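Local coordinates for phenazine biosynthesis protein, PhzF family (Bacillus anthracis, PDB 3EDN) that has a diaminopimelate epimerase-like fold and is probably an isomerase related to PhzF of phenazine biosynthesis, at residues G30-E33 against E34-Q37; A132-K135 against E136-A139; Q258-I262 against H263-R267. All blocks are in the same frame, centred on the assembly; numbering follows the deposited sequence.

Interaction 1: G30-E33 against E34-Q37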
loop_
_atom_site.group_PDB
_atom_site.type_symbol
_atom_site.label_atom_id
_atom_site.label_comp_id
_atom_site.label_asym_id
_atom_site.label_seq_id
_atom_site.Cartn_x
_atom_site.Cartn_y
_atom_site.Cartn_z
ATOM N N GLY A 30 -1.396 -7.409 -6.279
ATOM C CA GLY A 30 -0.800 -6.589 -7.343
ATOM C C GLY A 30 -1.024 -5.089 -7.255
ATOM O O GLY A 30 -0.697 -4.361 -8.199
ATOM N N LEU A 31 -1.561 -4.623 -6.125
ATOM C CA LEU A 31 -2.024 -3.234 -5.990
ATOM C C LEU A 31 -1.322 -2.475 -4.872
ATOM O O LEU A 31 -1.017 -3.029 -3.824
ATOM C CB LEU A 31 -3.523 -3.217 -5.676
ATOM C CG LEU A 31 -4.389 -3.838 -6.768
ATOM C CD1 LEU A 31 -5.793 -4.055 -6.281
ATOM C CD2 LEU A 31 -4.368 -2.938 -8.003
ATOM N N THR A 32 -1.085 -1.185 -5.093
ATOM C CA THR A 32 -0.645 -0.304 -4.023
ATOM C C THR A 32 -1.845 0.202 -3.223
ATOM O O THR A 32 -2.990 0.128 -3.685
ATOM C CB THR A 32 0.058 0.935 -4.570
ATOM O OG1 THR A 32 -0.897 1.751 -5.277
ATOM C CG2 THR A 32 1.191 0.527 -5.533
ATOM N N GLU A 33 -1.568 0.734 -2.041
ATOM C CA GLU A 33 -2.604 1.349 -1.219
ATOM C C GLU A 33 -3.291 2.522 -1.930
ATOM O O GLU A 33 -4.476 2.772 -1.711
ATOM C CB GLU A 33 -2.034 1.763 0.143
ATOM C CG GLU A 33 -1.038 2.901 0.131
ATOM C CD GLU A 33 0.313 2.554 -0.493
ATOM O OE1 GLU A 33 0.685 1.364 -0.525
ATOM O OE2 GLU A 33 1.005 3.491 -0.946
ATOM N N GLU A 34 -2.571 3.240 -2.786
ATOM C CA GLU A 34 -3.194 4.344 -3.503
ATOM C C GLU A 34 -4.164 3.818 -4.545
ATOM O O GLU A 34 -5.257 4.374 -4.734
ATOM C CB GLU A 34 -2.134 5.227 -4.148
ATOM C CG GLU A 34 -1.360 6.017 -3.108
ATOM C CD GLU A 34 -0.455 7.066 -3.734
ATOM O OE1 GLU A 34 -0.862 7.677 -4.744
ATOM O OE2 GLU A 34 0.652 7.288 -3.188
ATOM N N GLU A 35 -3.769 2.743 -5.217
ATOM C CA GLU A 35 -4.652 2.074 -6.149
ATOM C C GLU A 35 -5.884 1.520 -5.444
ATOM O O GLU A 35 -6.991 1.620 -5.966
ATOM C CB GLU A 35 -3.906 0.967 -6.879
ATOM C CG GLU A 35 -2.901 1.523 -7.878
ATOM C CD GLU A 35 -2.061 0.450 -8.533
ATOM O OE1 GLU A 35 -1.670 -0.527 -7.852
ATOM O OE2 GLU A 35 -1.773 0.605 -9.740
HETATM N N MSE A 36 -5.697 0.911 -4.278
HETATM C CA MSE A 36 -6.845 0.390 -3.552
HETATM C C MSE A 36 -7.856 1.491 -3.225
HETATM O O MSE A 36 -9.062 1.327 -3.407
HETATM C CB MSE A 36 -6.409 -0.313 -2.280
HETATM C CG MSE A 36 -5.559 -1.521 -2.550
HETATM SE SE MSE A 36 -5.049 -2.421 -0.900
HETATM C CE MSE A 36 -3.320 -3.108 -1.434
ATOM N N GLN A 37 -7.354 2.631 -2.760
ATOM C CA GLN A 37 -8.224 3.748 -2.420
ATOM C C GLN A 37 -8.980 4.256 -3.667
ATOM O O GLN A 37 -10.194 4.532 -3.620
ATOM C CB GLN A 37 -7.409 4.861 -1.774
ATOM C CG GLN A 37 -8.249 6.057 -1.409
ATOM C CD GLN A 37 -9.227 5.744 -0.300
ATOM O OE1 GLN A 37 -8.854 5.703 0.886
ATOM N NE2 GLN A 37 -10.491 5.501 -0.674
HETATM O O HOH W 1 0.428 -1.833 -8.840
HETATM O O HOH W 2 0.559 6.168 -0.227
#
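T32 and E35 exchange bonds across the first turn of helix 33-43 and form a capping box. The backbone N of E35 donates to T32 OG1 at 3.0 Å. In return, the carboxylate of E35 swings back and its OE1 accepts from T32 N at 2.9 Å, on the anti side and somewhat out of the carboxylate plane. Threonine suits the N-cap because its hydroxyl, placed between the backbone N and the carbonyl carbon (chi1 67°), faces the amide of E35, while glutamate three residues on has just the reach, through an extended chain, to close the box.

Packing is close where L31, T32 and M36 meet the E35 methylenes. E35 CG lies 3.3 Å from T32 OG1. Selenomethionine stands here for methionine, whose unbranched apolar chain suits the place: M36 runs past L31, bringing CE to 3.3 Å from L31 O, and touches F50, L52 and F64.

The carboxylates face wetter surroundings. E35 OE1 also takes a water shared with G30 O. E33 and E34 run alongside each other, and a second water donates to both OE2 atoms, at 2.8 Å to E33 and a longer 3.2 Å to E34. E34 is largely exposed, though it packs on K101 of the second subunit.

The OE2 atoms of E33 and E34 are 4.4 Å apart; the shared water and the salt bridge of E33 OE1 to R62 of the second subunit probably ease the repulsion. Three acidic residues in the first turn would also interact favourably with the helix dipole, and E35 OE2 is balanced by K2.

Interaction 2: A132-K135 against E136-A139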
loop_
_atom_site.group_PDB
_atom_site.type_symbol
_atom_site.label_atom_id
_atom_site.label_comp_id
_atom_site.label_asym_id
_atom_site.label_seq_id
_atom_site.Cartn_x
_atom_site.Cartn_y
_atom_site.Cartn_z
ATOM N N ALA A 132 -30.357 9.825 29.084
ATOM C CA ALA A 132 -30.964 10.713 30.070
ATOM C C ALA A 132 -31.594 11.957 29.455
ATOM O O ALA A 132 -32.054 12.843 30.180
ATOM C CB ALA A 132 -29.941 11.102 31.124
ATOM N N GLY A 133 -31.614 12.019 28.128
ATOM C CA GLY A 133 -32.150 13.171 27.401
ATOM C C GLY A 133 -33.663 13.182 27.309
ATOM O O GLY A 133 -34.349 12.451 28.028
ATOM N N SER A 134 -34.188 14.009 26.411
ATOM C CA SER A 134 -35.629 14.140 26.256
ATOM C C SER A 134 -36.192 13.099 25.296
ATOM O O SER A 134 -35.818 13.057 24.125
ATOM C CB SER A 134 -35.989 15.540 25.755
ATOM O OG SER A 134 -37.321 15.568 25.274
ATOM N N LYS A 135 -37.124 12.289 25.786
ATOM C CA LYS A 135 -37.756 11.262 24.950
ATOM C C LYS A 135 -38.596 11.874 23.842
ATOM O O LYS A 135 -38.617 11.362 22.727
ATOM C CB LYS A 135 -38.616 10.331 25.797
ATOM C CG LYS A 135 -37.838 9.549 26.818
ATOM C CD LYS A 135 -38.756 8.697 27.651
ATOM C CE LYS A 135 -38.006 8.055 28.797
ATOM N NZ LYS A 135 -38.866 7.094 29.540
ATOM N N GLU A 136 -39.294 12.969 24.134
ATOM C CA GLU A 136 -40.075 13.611 23.084
ATOM C C GLU A 136 -39.180 14.161 21.977
ATOM O O GLU A 136 -39.515 14.038 20.802
ATOM C CB GLU A 136 -41.015 14.698 23.622
ATOM C CG GLU A 136 -41.958 15.230 22.543
ATOM C CD GLU A 136 -43.133 16.032 23.086
ATOM O OE1 GLU A 136 -42.907 16.947 23.909
ATOM O OE2 GLU A 136 -44.279 15.761 22.664
ATOM N N GLU A 137 -38.051 14.768 22.347
ATOM C CA GLU A 137 -37.131 15.327 21.349
ATOM C C GLU A 137 -36.515 14.215 20.505
ATOM O O GLU A 137 -36.331 14.366 19.289
ATOM C CB GLU A 137 -36.020 16.155 22.002
ATOM C CG GLU A 137 -36.501 17.433 22.687
ATOM C CD GLU A 137 -37.474 18.222 21.835
ATOM O OE1 GLU A 137 -37.149 18.513 20.664
ATOM O OE2 GLU A 137 -38.569 18.547 22.335
ATOM N N LEU A 138 -36.196 13.105 21.165
ATOM C CA LEU A 138 -35.687 11.925 20.479
ATOM C C LEU A 138 -36.721 11.393 19.497
ATOM O O LEU A 138 -36.406 11.110 18.340
ATOM C CB LEU A 138 -35.321 10.855 21.497
ATOM C CG LEU A 138 -34.811 9.514 20.957
ATOM C CD1 LEU A 138 -33.535 9.707 20.159
ATOM C CD2 LEU A 138 -34.586 8.548 22.108
ATOM N N ALA A 139 -37.964 11.260 19.947
ATOM C CA ALA A 139 -39.031 10.785 19.075
ATOM C C ALA A 139 -39.174 11.691 17.853
ATOM O O ALA A 139 -39.277 11.234 16.717
ATOM C CB ALA A 139 -40.344 10.694 19.848
#
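S134 ends the loop that follows strand 127-130 by capping helix 135-141, its OG accepting from E137 N at 3.1 Å with a nearly straight N-H...O angle of 165°. The hydroxyl reaches that amide by lying opposite the backbone N about the CA-CB bond (chi1 165°), which carries OG forward over the first turn. Serine fits here because its short side chain can take the place of the carbonyl that a preceding turn would have supplied.

The next amides have main-chain acceptors. L138 N donates to S134 O at 3.0 Å, and A139 N to K135 O at 2.9 Å, so the ordinary helical pattern begins as soon as the hydroxyl has served E137.

The motif is a plain serine N-cap and not a capping box. E137 bends at chi2 (-46°) and turns its carboxylate outward, leaving OE2 7.5 Å from S134 N. Its methylenes still take part: CG sits 3.3 Å from S134 OG and 3.6 Å from S134 CB, covering the cap with hydrocarbon.

L138, one turn on from S134, presses CB to within 3.5 Å of S134 O and sends its branched end to F131, I155 and V188, as suits the buried side of an amphipathic helix. Small A139 brings its CB to 3.4 Å from K135 O. K135 is extended, its side chain touching L149 and I155, while E136, partly exposed, keeps CB near S134 OG as its extended chain leads away. At the far end of the helix, L138 O accepts from S141 OG.

Interaction 3: Q258-I262 against H263-R267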
loop_
_atom_site.group_PDB
_atom_site.type_symbol
_atom_site.label_atom_id
_atom_site.label_comp_id
_atom_site.label_asym_id
_atom_site.label_seq_id
_atom_site.Cartn_x
_atom_site.Cartn_y
_atom_site.Cartn_z
ATOM N N GLN A 258 -33.234 -6.388 9.475
ATOM C CA GLN A 258 -33.113 -4.968 9.180
ATOM C C GLN A 258 -33.252 -4.768 7.692
ATOM O O GLN A 258 -32.854 -5.635 6.913
ATOM C CB GLN A 258 -31.723 -4.472 9.601
ATOM C CG GLN A 258 -31.524 -2.935 9.679
ATOM C CD GLN A 258 -30.086 -2.554 10.007
ATOM O OE1 GLN A 258 -29.438 -3.189 10.826
ATOM N NE2 GLN A 258 -29.593 -1.488 9.373
ATOM N N GLY A 259 -33.778 -3.609 7.308
ATOM C CA GLY A 259 -33.785 -3.202 5.903
ATOM C C GLY A 259 -35.105 -3.305 5.160
ATOM O O GLY A 259 -35.187 -2.871 4.024
ATOM N N GLN A 260 -36.124 -3.900 5.776
ATOM C CA GLN A 260 -37.379 -4.145 5.077
ATOM C C GLN A 260 -38.035 -2.828 4.626
ATOM O O GLN A 260 -38.612 -2.737 3.525
ATOM C CB GLN A 260 -38.319 -4.990 5.945
ATOM C CG GLN A 260 -37.811 -6.414 6.245
ATOM C CD GLN A 260 -36.621 -6.474 7.186
ATOM O OE1 GLN A 260 -36.446 -5.610 8.023
ATOM N NE2 GLN A 260 -35.781 -7.513 7.032
ATOM N N GLU A 261 -37.910 -1.793 5.447
ATOM C CA GLU A 261 -38.518 -0.495 5.154
ATOM C C GLU A 261 -37.866 0.194 3.963
ATOM O O GLU A 261 -38.445 1.116 3.367
ATOM C CB GLU A 261 -38.450 0.419 6.379
ATOM C CG GLU A 261 -39.279 -0.060 7.573
ATOM C CD GLU A 261 -38.482 -0.907 8.551
ATOM O OE1 GLU A 261 -37.667 -1.750 8.126
ATOM O OE2 GLU A 261 -38.659 -0.731 9.777
ATOM N N ILE A 262 -36.652 -0.236 3.623
ATOM C CA ILE A 262 -35.999 0.266 2.410
ATOM C C ILE A 262 -35.821 -0.841 1.376
ATOM O O ILE A 262 -34.880 -0.808 0.573
ATOM C CB ILE A 262 -34.664 1.008 2.686
ATOM C CG1 ILE A 262 -33.685 0.120 3.441
ATOM C CG2 ILE A 262 -34.908 2.272 3.480
ATOM C CD1 ILE A 262 -32.374 0.812 3.695
ATOM N N HIS A 263 -36.733 -1.811 1.415
ATOM C CA HIS A 263 -36.895 -2.796 0.330
ATOM C C HIS A 263 -35.808 -3.852 0.299
ATOM O O HIS A 263 -35.529 -4.447 -0.752
ATOM C CB HIS A 263 -37.026 -2.078 -1.009
ATOM C CG HIS A 263 -37.949 -0.909 -0.929
ATOM N ND1 HIS A 263 -37.522 0.395 -1.064
ATOM C CD2 HIS A 263 -39.265 -0.847 -0.623
ATOM C CE1 HIS A 263 -38.550 1.211 -0.889
ATOM N NE2 HIS A 263 -39.617 0.482 -0.624
ATOM N N LYS A 264 -35.173 -4.062 1.450
ATOM C CA LYS A 264 -34.139 -5.069 1.587
ATOM C C LYS A 264 -34.621 -6.146 2.545
ATOM O O LYS A 264 -35.780 -6.132 2.984
ATOM C CB LYS A 264 -32.859 -4.437 2.126
ATOM C CG LYS A 264 -32.361 -3.235 1.336
ATOM C CD LYS A 264 -31.469 -3.669 0.221
ATOM C CE LYS A 264 -30.268 -2.718 0.076
ATOM N NZ LYS A 264 -29.191 -3.341 -0.758
ATOM N N ASP A 265 -33.748 -7.090 2.866
ATOM C CA ASP A 265 -34.127 -8.130 3.825
ATOM C C ASP A 265 -32.885 -8.741 4.440
ATOM O O ASP A 265 -32.437 -9.828 4.048
ATOM C CB ASP A 265 -35.012 -9.213 3.189
ATOM C CG ASP A 265 -35.472 -10.245 4.207
ATOM O OD1 ASP A 265 -35.612 -9.897 5.394
ATOM O OD2 ASP A 265 -35.651 -11.421 3.830
ATOM N N GLY A 266 -32.340 -8.019 5.409
ATOM C CA GLY A 266 -31.105 -8.427 6.046
ATOM C C GLY A 266 -31.372 -9.173 7.332
ATOM O O GLY A 266 -32.358 -8.897 8.033
ATOM N N ARG A 267 -30.502 -10.126 7.623
ATOM C CA ARG A 267 -30.570 -10.868 8.878
ATOM C C ARG A 267 -29.164 -11.049 9.423
ATOM O O ARG A 267 -28.223 -11.325 8.683
ATOM C CB ARG A 267 -31.268 -12.217 8.699
ATOM C CG ARG A 267 -32.776 -12.097 8.500
ATOM C CD ARG A 267 -33.487 -13.439 8.625
ATOM N NE ARG A 267 -33.097 -14.392 7.584
ATOM C CZ ARG A 267 -33.681 -14.488 6.389
ATOM N NH1 ARG A 267 -34.694 -13.688 6.073
ATOM N NH2 ARG A 267 -33.259 -15.391 5.508
#
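Q258 and G266 pair through their backbones at the neck of a chain reversal, Q258 N donating to G266 O at 3.0 Å and G266 N to Q258 O at 2.9 Å. They form an antiparallel hydrogen-bonded pair, CA atoms 5.1 Å apart, and G266, with no side chain, suits a place where a CB would crowd Q258 O.

Further main-chain bonds shape the loop. G259 O accepts from K264 N at 2.8 Å and from I262 N at 3.0 Å, the two donors arriving from opposite faces of its plane. H263 N donates to Q260 O. With H263 at a positive phi of 75°, the bonds from K264 and H263 fit a Schellman motif around the short 3-10 turn 260-261. G259 also has a positive phi (104°), where a CB would be jammed against both the preceding carbonyl and K264 CB.

One side-chain bond crosses the loop. Q260, bent at chi2 (70°), brings NE2 to D265 OD1 at 2.9 Å; the carboxylate oxygen lies in the plane of the amide and uses its anti lone pair, although the two flat groups are turned steeply against each other. An amide suits this place because its other end, OE1, can also accept a weak bond from H212, as can E261 OE1.

A salt bridge holds the other oxygen: in one of two modelled conformers, R267 NH1 lies 3.3 Å from D265 OD2 and also pairs with D206.

Weaker contacts fill in the rest. Q260 CA makes a CA-H...O approach to K264 O at 3.3 Å, and I262 CG1 meets K264 CG, the lysine's ammonium going on to G19 O and N17 O. The H263 ring lies with one face toward I262 CA and E261 O.

The whole is a beta hairpin joining the antiparallel strands 251-258 and 266-273.

Along the chain the three contacts come one after another; none nests within or crosses another, and each lies within one continuous stretch of eight to ten residues. Interaction 1 turns the loop after strand 20-25 into helix 33-43, close to the second subunit. Interaction 2 does the same job between strand 127-130 and helix 135-141, on the opposite side of the chain's centre, its centre about 45 Å from that of interaction 1. Interaction 3 closes the hairpin between strands 251-258 and 266-273, nearer the centre of the chain; its nearest atoms are about 14 Å from interaction 2 and about 21 Å from interaction 1. The set comprises two helix starts and one strand reversal, with no touch between them.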